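16S rRNA (adenine(1408)-N(1))-methyltransferase (Catenulispora acidiphila, PDB 4X1O) probably methylates N1 of adenine 1408 in 16S ribosomal RNA, using S-adenosyl-L-methionine as methyl donor, a modification associated with aminoglycoside resistance. Local coordinates at residues R49-V54 and Y63-A68; M84-V89 and S218-R223; V89-K94 and G98-L103. All blocks are in the same frame, centred on the assembly; numbering follows the deposited sequence.

Interaction 1: R49-V54 and Y63-A68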
loop_
_atom_site.group_PDB
_atom_site.type_symbol
_atom_site.label_atom_id
_atom_site.label_comp_id
_atom_site.label_asym_id
_atom_site.label_seq_id
_atom_site.Cartn_x
_atom_site.Cartn_y
_atom_site.Cartn_z
ATOM N N ARG A 49 -8.486 -7.004 12.145
ATOM C CA ARG A 49 -8.366 -6.756 10.711
ATOM C C ARG A 49 -6.899 -6.796 10.373
ATOM O O ARG A 49 -6.078 -6.361 11.186
ATOM C CB ARG A 49 -8.963 -5.394 10.351
ATOM C CG ARG A 49 -9.224 -5.171 8.867
ATOM C CD ARG A 49 -10.008 -3.861 8.667
ATOM N NE ARG A 49 -10.392 -3.621 7.275
ATOM C CZ ARG A 49 -11.387 -4.246 6.657
ATOM N NH1 ARG A 49 -12.093 -5.164 7.304
ATOM N NH2 ARG A 49 -11.675 -3.969 5.386
ATOM N N ILE A 50 -6.561 -7.325 9.203
ATOM C CA ILE A 50 -5.192 -7.292 8.725
ATOM C C ILE A 50 -5.138 -6.391 7.509
ATOM O O ILE A 50 -5.815 -6.641 6.509
ATOM C CB ILE A 50 -4.676 -8.673 8.362
ATOM C CG1 ILE A 50 -4.692 -9.550 9.626
ATOM C CG2 ILE A 50 -3.266 -8.579 7.758
ATOM C CD1 ILE A 50 -4.678 -11.005 9.369
ATOM N N LEU A 51 -4.346 -5.335 7.615
ATOM C CA LEU A 51 -4.222 -4.355 6.549
ATOM C C LEU A 51 -2.856 -4.472 5.929
ATOM O O LEU A 51 -1.847 -4.458 6.640
ATOM C CB LEU A 51 -4.435 -2.946 7.096
ATOM C CG LEU A 51 -4.176 -1.760 6.172
ATOM C CD1 LEU A 51 -5.181 -1.744 5.040
ATOM C CD2 LEU A 51 -4.238 -0.467 6.966
ATOM N N VAL A 52 -2.814 -4.620 4.613
ATOM C CA VAL A 52 -1.519 -4.648 3.954
ATOM C C VAL A 52 -1.384 -3.377 3.120
ATOM O O VAL A 52 -2.193 -3.126 2.228
ATOM C CB VAL A 52 -1.332 -5.904 3.094
ATOM C CG1 VAL A 52 -0.022 -5.804 2.292
ATOM C CG2 VAL A 52 -1.300 -7.147 3.990
ATOM N N ASP A 53 -0.387 -2.566 3.476
ATOM C CA ASP A 53 -0.001 -1.381 2.722
ATOM C C ASP A 53 1.120 -1.741 1.786
ATOM O O ASP A 53 2.232 -2.019 2.223
ATOM C CB ASP A 53 0.464 -0.250 3.625
ATOM C CG ASP A 53 -0.620 0.265 4.524
ATOM O OD1 ASP A 53 -1.788 0.345 4.095
ATOM O OD2 ASP A 53 -0.285 0.597 5.669
ATOM N N VAL A 54 0.849 -1.720 0.487
ATOM C CA VAL A 54 1.879 -2.074 -0.471
ATOM C C VAL A 54 2.506 -0.786 -0.973
ATOM O O VAL A 54 1.807 0.086 -1.480
ATOM C CB VAL A 54 1.312 -2.892 -1.641
ATOM C CG1 VAL A 54 2.429 -3.275 -2.604
ATOM C CG2 VAL A 54 0.603 -4.146 -1.111
ATOM N N TYR A 63 2.579 3.490 10.066
ATOM C CA TYR A 63 2.766 3.674 11.504
ATOM C C TYR A 63 1.568 4.378 12.135
ATOM O O TYR A 63 1.069 3.947 13.161
ATOM C CB TYR A 63 4.039 4.472 11.751
ATOM C CG TYR A 63 4.249 4.903 13.184
ATOM C CD1 TYR A 63 4.713 4.008 14.139
ATOM C CD2 TYR A 63 4.000 6.215 13.579
ATOM C CE1 TYR A 63 4.922 4.412 15.462
ATOM C CE2 TYR A 63 4.199 6.627 14.893
ATOM C CZ TYR A 63 4.657 5.725 15.828
ATOM O OH TYR A 63 4.852 6.152 17.130
ATOM N N ARG A 64 1.095 5.450 11.501
ATOM C CA ARG A 64 -0.046 6.184 12.013
ATOM C C ARG A 64 -1.317 5.334 12.000
ATOM O O ARG A 64 -2.123 5.451 12.915
ATOM C CB ARG A 64 -0.259 7.483 11.221
ATOM C CG ARG A 64 0.862 8.508 11.429
ATOM C CD ARG A 64 0.545 9.854 10.772
ATOM N NE ARG A 64 -0.608 10.495 11.400
ATOM C CZ ARG A 64 -1.638 11.005 10.733
ATOM N NH1 ARG A 64 -1.656 10.961 9.407
ATOM N NH2 ARG A 64 -2.644 11.568 11.393
ATOM N N GLN A 65 -1.496 4.498 10.974
ATOM C CA GLN A 65 -2.599 3.539 10.979
ATOM C C GLN A 65 -2.516 2.589 12.165
ATOM O O GLN A 65 -3.507 2.332 12.831
ATOM C CB GLN A 65 -2.621 2.721 9.697
ATOM C CG GLN A 65 -2.998 3.513 8.462
ATOM C CD GLN A 65 -2.692 2.741 7.202
ATOM O OE1 GLN A 65 -1.882 1.818 7.221
ATOM N NE2 GLN A 65 -3.354 3.096 6.108
ATOM N N ALA A 66 -1.325 2.042 12.386
ATOM C CA ALA A 66 -1.117 1.094 13.469
ATOM C C ALA A 66 -1.415 1.749 14.817
ATOM O O ALA A 66 -2.013 1.125 15.694
ATOM C CB ALA A 66 0.316 0.547 13.428
ATOM N N ILE A 67 -0.995 3.002 14.982
ATOM C CA ILE A 67 -1.195 3.704 16.247
ATOM C C ILE A 67 -2.691 3.961 16.456
ATOM O O ILE A 67 -3.211 3.798 17.575
ATOM C CB ILE A 67 -0.416 5.043 16.297
ATOM C CG1 ILE A 67 1.099 4.801 16.235
ATOM C CG2 ILE A 67 -0.770 5.829 17.564
ATOM C CD1 ILE A 67 1.629 4.109 17.475
ATOM N N ALA A 68 -3.383 4.335 15.386
ATOM C CA ALA A 68 -4.806 4.672 15.479
ATOM C C ALA A 68 -5.655 3.429 15.715
ATOM O O ALA A 68 -6.721 3.501 16.325
ATOM C CB ALA A 68 -5.274 5.384 14.220
#
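Gln65 reaches from its helix towards strand 49-54 and meets two side chains there, Leu51 and Asp53. They lie two residues apart on the strand face turned to the helix. Some 110 Å² is buried in all, and the nearest backbone approach, Leu51 CA to Gln65 CA at 9.2 Å, shows that side chains alone bridge the gap.

The apolar part rests on Leu51. Its CG stands anti to the backbone N (chi1 173°), which carries CD2 outward to lie 3.6 Å from Gln65 CD. The two side chains cross at about a right angle, so the methyl group presses against the amide end rather than running alongside the glutamine chain.

In the polar part, Asp53 and Gln65 point at each other from opposite directions. Asp53 OD2 is 3.6 Å from Gln65 CD, and the carboxylate and amide planes are 37° apart. The amide is probably turned over in the model, so the identity of its nearer atom is doubtful; with the group turned back, a hydrogen bond to the buried carboxylate becomes possible.

Strand 49-54 and helix 60-68 begin the beta-alpha-beta unit that strand 72-78 completes, as in the Rossmann-like fold of class I methyltransferases. The strand lies inside the sheet between 72-78 and 123-127, and Met125 touches all three residues of the contact, while Val74 flanks Asp53 and Gln65. One turn before Gln65 on the same helix lies Thr61, which binds S-adenosyl-L-methionine.

Interaction 2: M84-V89 and S218-R223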
loop_
_atom_site.group_PDB
_atom_site.type_symbol
_atom_site.label_atom_id
_atom_site.label_comp_id
_atom_site.label_asym_id
_atom_site.label_seq_id
_atom_site.Cartn_x
_atom_site.Cartn_y
_atom_site.Cartn_z
ATOM N N MET A 84 12.481 2.805 5.505
ATOM C CA MET A 84 11.499 2.620 6.561
ATOM C C MET A 84 12.127 2.549 7.951
ATOM O O MET A 84 11.410 2.373 8.927
ATOM C CB MET A 84 10.687 1.348 6.316
ATOM C CG MET A 84 9.842 1.370 5.045
ATOM S SD MET A 84 8.815 -0.116 4.921
ATOM C CE MET A 84 10.052 -1.362 4.563
ATOM N N THR A 85 13.451 2.687 8.041
ATOM C CA THR A 85 14.150 2.399 9.294
ATOM C C THR A 85 13.749 3.303 10.453
ATOM O O THR A 85 13.624 2.826 11.577
ATOM C CB THR A 85 15.680 2.473 9.121
ATOM O OG1 THR A 85 16.047 3.727 8.533
ATOM C CG2 THR A 85 16.157 1.340 8.235
ATOM N N GLU A 86 13.548 4.591 10.187
ATOM C CA GLU A 86 13.094 5.520 11.224
ATOM C C GLU A 86 11.746 5.103 11.807
ATOM O O GLU A 86 11.530 5.167 13.016
ATOM C CB GLU A 86 12.998 6.940 10.668
ATOM C CG GLU A 86 12.462 7.953 11.658
ATOM C CD GLU A 86 12.660 9.383 11.191
ATOM O OE1 GLU A 86 13.364 9.592 10.182
ATOM O OE2 GLU A 86 12.107 10.300 11.833
ATOM N N THR A 87 10.837 4.681 10.938
ATOM C CA THR A 87 9.552 4.185 11.393
ATOM C C THR A 87 9.749 2.937 12.243
ATOM O O THR A 87 9.136 2.785 13.290
ATOM C CB THR A 87 8.614 3.862 10.208
ATOM O OG1 THR A 87 8.221 5.084 9.582
ATOM C CG2 THR A 87 7.366 3.134 10.698
ATOM N N ALA A 88 10.609 2.041 11.780
ATOM C CA ALA A 88 10.836 0.791 12.491
ATOM C C ALA A 88 11.446 1.034 13.871
ATOM O O ALA A 88 11.073 0.365 14.838
ATOM C CB ALA A 88 11.732 -0.131 11.673
ATOM N N VAL A 89 12.365 1.991 13.959
ATOM C CA VAL A 89 12.992 2.330 15.245
ATOM C C VAL A 89 11.942 2.863 16.224
ATOM O O VAL A 89 11.897 2.461 17.395
ATOM C CB VAL A 89 14.128 3.363 15.070
ATOM C CG1 VAL A 89 14.559 3.932 16.413
ATOM C CG2 VAL A 89 15.326 2.734 14.359
ATOM N N SER A 218 2.029 10.470 4.576
ATOM C CA SER A 218 2.746 11.053 5.710
ATOM C C SER A 218 4.242 10.830 5.550
ATOM O O SER A 218 4.682 9.844 4.963
ATOM C CB SER A 218 2.267 10.448 7.035
ATOM O OG SER A 218 0.893 10.710 7.261
ATOM N N SER A 219 5.029 11.747 6.092
ATOM C CA SER A 219 6.472 11.619 6.060
ATOM C C SER A 219 7.072 12.213 7.319
ATOM O O SER A 219 6.523 13.153 7.885
ATOM C CB SER A 219 7.055 12.310 4.823
ATOM O OG SER A 219 8.470 12.234 4.832
ATOM N N TRP A 220 8.198 11.660 7.751
ATOM C CA TRP A 220 8.921 12.170 8.909
ATOM C C TRP A 220 9.596 13.492 8.564
ATOM O O TRP A 220 10.000 14.239 9.449
ATOM C CB TRP A 220 9.957 11.149 9.404
ATOM C CG TRP A 220 9.348 9.876 9.928
ATOM C CD1 TRP A 220 9.506 8.618 9.416
ATOM C CD2 TRP A 220 8.471 9.744 11.052
ATOM N NE1 TRP A 220 8.791 7.708 10.161
ATOM C CE2 TRP A 220 8.136 8.373 11.163
ATOM C CE3 TRP A 220 7.930 10.647 11.971
ATOM C CZ2 TRP A 220 7.293 7.888 12.160
ATOM C CZ3 TRP A 220 7.087 10.159 12.963
ATOM C CH2 TRP A 220 6.777 8.795 13.046
ATOM N N ALA A 221 9.688 13.782 7.270
ATOM C CA ALA A 221 10.278 15.029 6.804
ATOM C C ALA A 221 9.282 16.181 6.890
ATOM O O ALA A 221 9.670 17.344 7.018
ATOM C CB ALA A 221 10.779 14.876 5.381
ATOM N N ARG A 222 7.995 15.855 6.818
ATOM C CA ARG A 222 6.957 16.878 6.839
ATOM C C ARG A 222 6.126 16.827 8.115
ATOM O O ARG A 222 5.570 15.788 8.479
ATOM C CB ARG A 222 6.039 16.746 5.620
ATOM C CG ARG A 222 5.001 17.857 5.522
ATOM C CD ARG A 222 4.210 17.810 4.219
ATOM N NE ARG A 222 3.194 16.761 4.224
ATOM C CZ ARG A 222 3.323 15.586 3.616
ATOM N NH1 ARG A 222 4.427 15.303 2.940
ATOM N NH2 ARG A 222 2.342 14.696 3.680
ATOM N N ARG A 223 6.052 17.963 8.792
ATOM C CA ARG A 223 5.148 18.141 9.918
ATOM C C ARG A 223 3.711 17.821 9.499
ATOM O O ARG A 223 3.294 18.182 8.402
ATOM C CB ARG A 223 5.239 19.578 10.432
ATOM C CG ARG A 223 4.421 19.874 11.673
ATOM C CD ARG A 223 5.331 20.138 12.858
ATOM N NE ARG A 223 4.832 19.530 14.086
ATOM C CZ ARG A 223 5.589 19.270 15.145
ATOM N NH1 ARG A 223 6.882 19.568 15.122
ATOM N NH2 ARG A 223 5.057 18.713 16.226
#
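Trp220 joins the loop between strands 200-212 and 229-239, the last two of the Rossmann-like methyltransferase sheet in chain order, to helix 85-91 through Thr87 and Glu86. The contact buries 167 Å², and its two halves differ sharply.

The tight half is at the indole edge. Trp220 NE1 donates to Thr87 OG1 over 2.7 Å, with an N-H...O angle of 164° and the oxygen close to the ring plane, so the bond is short, nearly straight and helps to set the rotation of the indole. The Thr87 hydroxyl lies anti to its carbonyl carbon and is also hydrogen-bonded to the carbonyl O of Asp58, which would use its proton and leave the oxygen to accept from the indole. Thr87 itself is buried.

The looser half lies over a ring face, where Glu86 is exposed to solvent. Its extended chain passes above the indole, and CG makes a CH-pi contact 4.0 Å from the centroid of the five-membered ring, 18° off the normal. The carboxylate continues almost parallel to the ring, the planes 13° apart, with Glu86 OE2 3.4 Å from Trp220 CG. OE2 is paired with Arg90, which also makes a cation-pi contact with Trp220.

The loop that carries Trp220 also carries Ser217 and Ser218, which bind S-adenosyl-L-homocysteine; Trp220 may be the tryptophan of the loop reorganization reported to control activity in this family. The loop backbone is held too: Asp58 OD2 accepts from Trp220 N within an ST turn in which Ala221 N donates to Ser219 OG at 3.1 Å.

Interaction 3: V89-K94 and G98-L103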
loop_
_atom_site.group_PDB
_atom_site.type_symbol
_atom_site.label_atom_id
_atom_site.label_comp_id
_atom_site.label_asym_id
_atom_site.label_seq_id
_atom_site.Cartn_x
_atom_site.Cartn_y
_atom_site.Cartn_z
ATOM N N VAL A 89 12.365 1.991 13.959
ATOM C CA VAL A 89 12.992 2.330 15.245
ATOM C C VAL A 89 11.942 2.863 16.224
ATOM O O VAL A 89 11.897 2.461 17.395
ATOM C CB VAL A 89 14.128 3.363 15.070
ATOM C CG1 VAL A 89 14.559 3.932 16.413
ATOM C CG2 VAL A 89 15.326 2.734 14.359
ATOM N N ARG A 90 11.077 3.741 15.727
ATOM C CA ARG A 90 10.010 4.315 16.540
ATOM C C ARG A 90 9.009 3.248 16.970
ATOM O O ARG A 90 8.542 3.246 18.112
ATOM C CB ARG A 90 9.310 5.440 15.771
ATOM C CG ARG A 90 10.192 6.683 15.611
ATOM C CD ARG A 90 9.445 7.792 14.893
ATOM N NE ARG A 90 9.713 9.119 15.449
ATOM C CZ ARG A 90 10.364 10.080 14.808
ATOM N NH1 ARG A 90 10.822 9.866 13.589
ATOM N NH2 ARG A 90 10.551 11.259 15.383
ATOM N N ALA A 91 8.698 2.326 16.063
ATOM C CA ALA A 91 7.674 1.324 16.332
ATOM C C ALA A 91 8.135 0.269 17.348
ATOM O O ALA A 91 7.304 -0.369 17.996
ATOM C CB ALA A 91 7.233 0.657 15.014
ATOM N N ALA A 92 9.453 0.111 17.503
ATOM C CA ALA A 92 10.039 -0.910 18.367
ATOM C C ALA A 92 10.092 -0.494 19.831
ATOM O O ALA A 92 10.407 -1.299 20.712
ATOM C CB ALA A 92 11.452 -1.250 17.889
ATOM N N ARG A 93 9.826 0.780 20.079
ATOM C CA ARG A 93 9.890 1.331 21.422
ATOM C C ARG A 93 8.717 0.861 22.274
ATOM O O ARG A 93 7.791 0.242 21.768
ATOM C CB ARG A 93 9.926 2.854 21.356
ATOM C CG ARG A 93 11.174 3.368 20.691
ATOM C CD ARG A 93 11.163 4.868 20.542
ATOM N NE ARG A 93 12.460 5.336 20.059
ATOM C CZ ARG A 93 12.645 6.453 19.368
ATOM N NH1 ARG A 93 11.610 7.227 19.072
ATOM N NH2 ARG A 93 13.867 6.793 18.975
ATOM N N LYS A 94 8.790 1.115 23.583
ATOM C CA LYS A 94 7.655 0.808 24.453
ATOM C C LYS A 94 6.411 1.569 23.988
ATOM O O LYS A 94 6.532 2.645 23.409
ATOM C CB LYS A 94 7.984 1.158 25.906
ATOM C CG LYS A 94 8.908 0.152 26.594
ATOM C CD LYS A 94 8.271 -1.238 26.659
ATOM C CE LYS A 94 8.837 -2.058 27.816
ATOM N NZ LYS A 94 8.417 -3.489 27.748
ATOM N N GLY A 98 5.760 5.522 22.059
ATOM C CA GLY A 98 5.345 5.590 20.667
ATOM C C GLY A 98 5.448 4.275 19.918
ATOM O O GLY A 98 5.323 4.248 18.699
ATOM N N GLY A 99 5.695 3.187 20.639
ATOM C CA GLY A 99 5.826 1.886 20.010
ATOM C C GLY A 99 4.533 1.405 19.385
ATOM O O GLY A 99 3.452 1.782 19.819
ATOM N N ALA A 100 4.657 0.571 18.357
ATOM C CA ALA A 100 3.507 0.061 17.608
ATOM C C ALA A 100 3.771 -1.401 17.284
ATOM O O ALA A 100 4.282 -1.735 16.209
ATOM C CB ALA A 100 3.277 0.882 16.331
ATOM N N PRO A 101 3.455 -2.286 18.230
ATOM C CA PRO A 101 3.795 -3.702 18.115
ATOM C C PRO A 101 2.956 -4.376 17.054
ATOM O O PRO A 101 3.312 -5.468 16.614
ATOM C CB PRO A 101 3.485 -4.256 19.509
ATOM C CG PRO A 101 2.389 -3.369 20.003
ATOM C CD PRO A 101 2.737 -1.995 19.489
ATOM N N ASN A 102 1.874 -3.724 16.621
ATOM C CA ASN A 102 1.033 -4.267 15.559
ATOM C C ASN A 102 1.431 -3.846 14.153
ATOM O O ASN A 102 0.688 -4.096 13.199
ATOM C CB ASN A 102 -0.416 -3.843 15.778
ATOM C CG ASN A 102 -0.577 -2.328 15.867
ATOM O OD1 ASN A 102 0.293 -1.617 16.377
ATOM N ND2 ASN A 102 -1.716 -1.832 15.401
ATOM N N LEU A 103 2.553 -3.144 14.040
ATOM C CA LEU A 103 3.109 -2.798 12.747
ATOM C C LEU A 103 4.199 -3.799 12.358
ATOM O O LEU A 103 5.151 -4.064 13.116
ATOM C CB LEU A 103 3.657 -1.365 12.770
ATOM C CG LEU A 103 4.303 -0.860 11.490
ATOM C CD1 LEU A 103 3.190 -0.692 10.423
ATOM C CD2 LEU A 103 5.016 0.455 11.725
#
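Ala91 and Gly99 meet where helix 85-91 unwinds and the chain folds back on it, their CA atoms 4.2 Å apart. Two backbone bonds span the contact. Ala100 N donates to Ala91 O at 2.8 Å and 166°, supplying a donor to a carbonyl near the helix end. Gly99 N donates to Lys94 O at 2.9 Å, but from 47° above the carbonyl plane, so the lone pairs are not well used.

Two further carbonyls receive softer donors. The CA of Gly99 sits directly against them, making CA-H...O contacts with Arg93 O at 3.1 Å and with Arg90 O, which also takes a weak bond from Arg93 N. Gly98, at phi 97°, has a backbone shape that suits glycine. Gly98 O is satisfied by the Tyr63 hydroxyl, and Asn102 ND2 by the carbonyls of Trp72 and Ala66.

Ala91 CB supplies the apolar part, 4.0 Å from Leu103 CD2 and 4.2 Å from Ala100 CB. A type I beta turn from Ala100 to Leu103 then leads into strand 103-107, completing the beta-alpha-beta crossover from strand 72-78 through helix 85-91.

How the interactions relate
Interaction 1 is the buried one of the three: side chains of the sheet interior and helix 60-68 meet there without close backbone approach. Interactions 2 and 3 lie further out and share helix 85-91, the first using its side chains to hold a distant loop, the second using backbone carbonyls at and just beyond its end to hold the returning loop. Tyr63 ties them together: its CB packs on Thr87 and its ring on Trp220, and its hydroxyl probably bonds to Gly98 O at 2.5 Å. Arg90 CD, 3.4 Å from Trp220 CH2, links interactions 2 and 3 as well. Chemistry thus shifts from an amide against a buried carboxylate, through indole contacts, to peptide bonding.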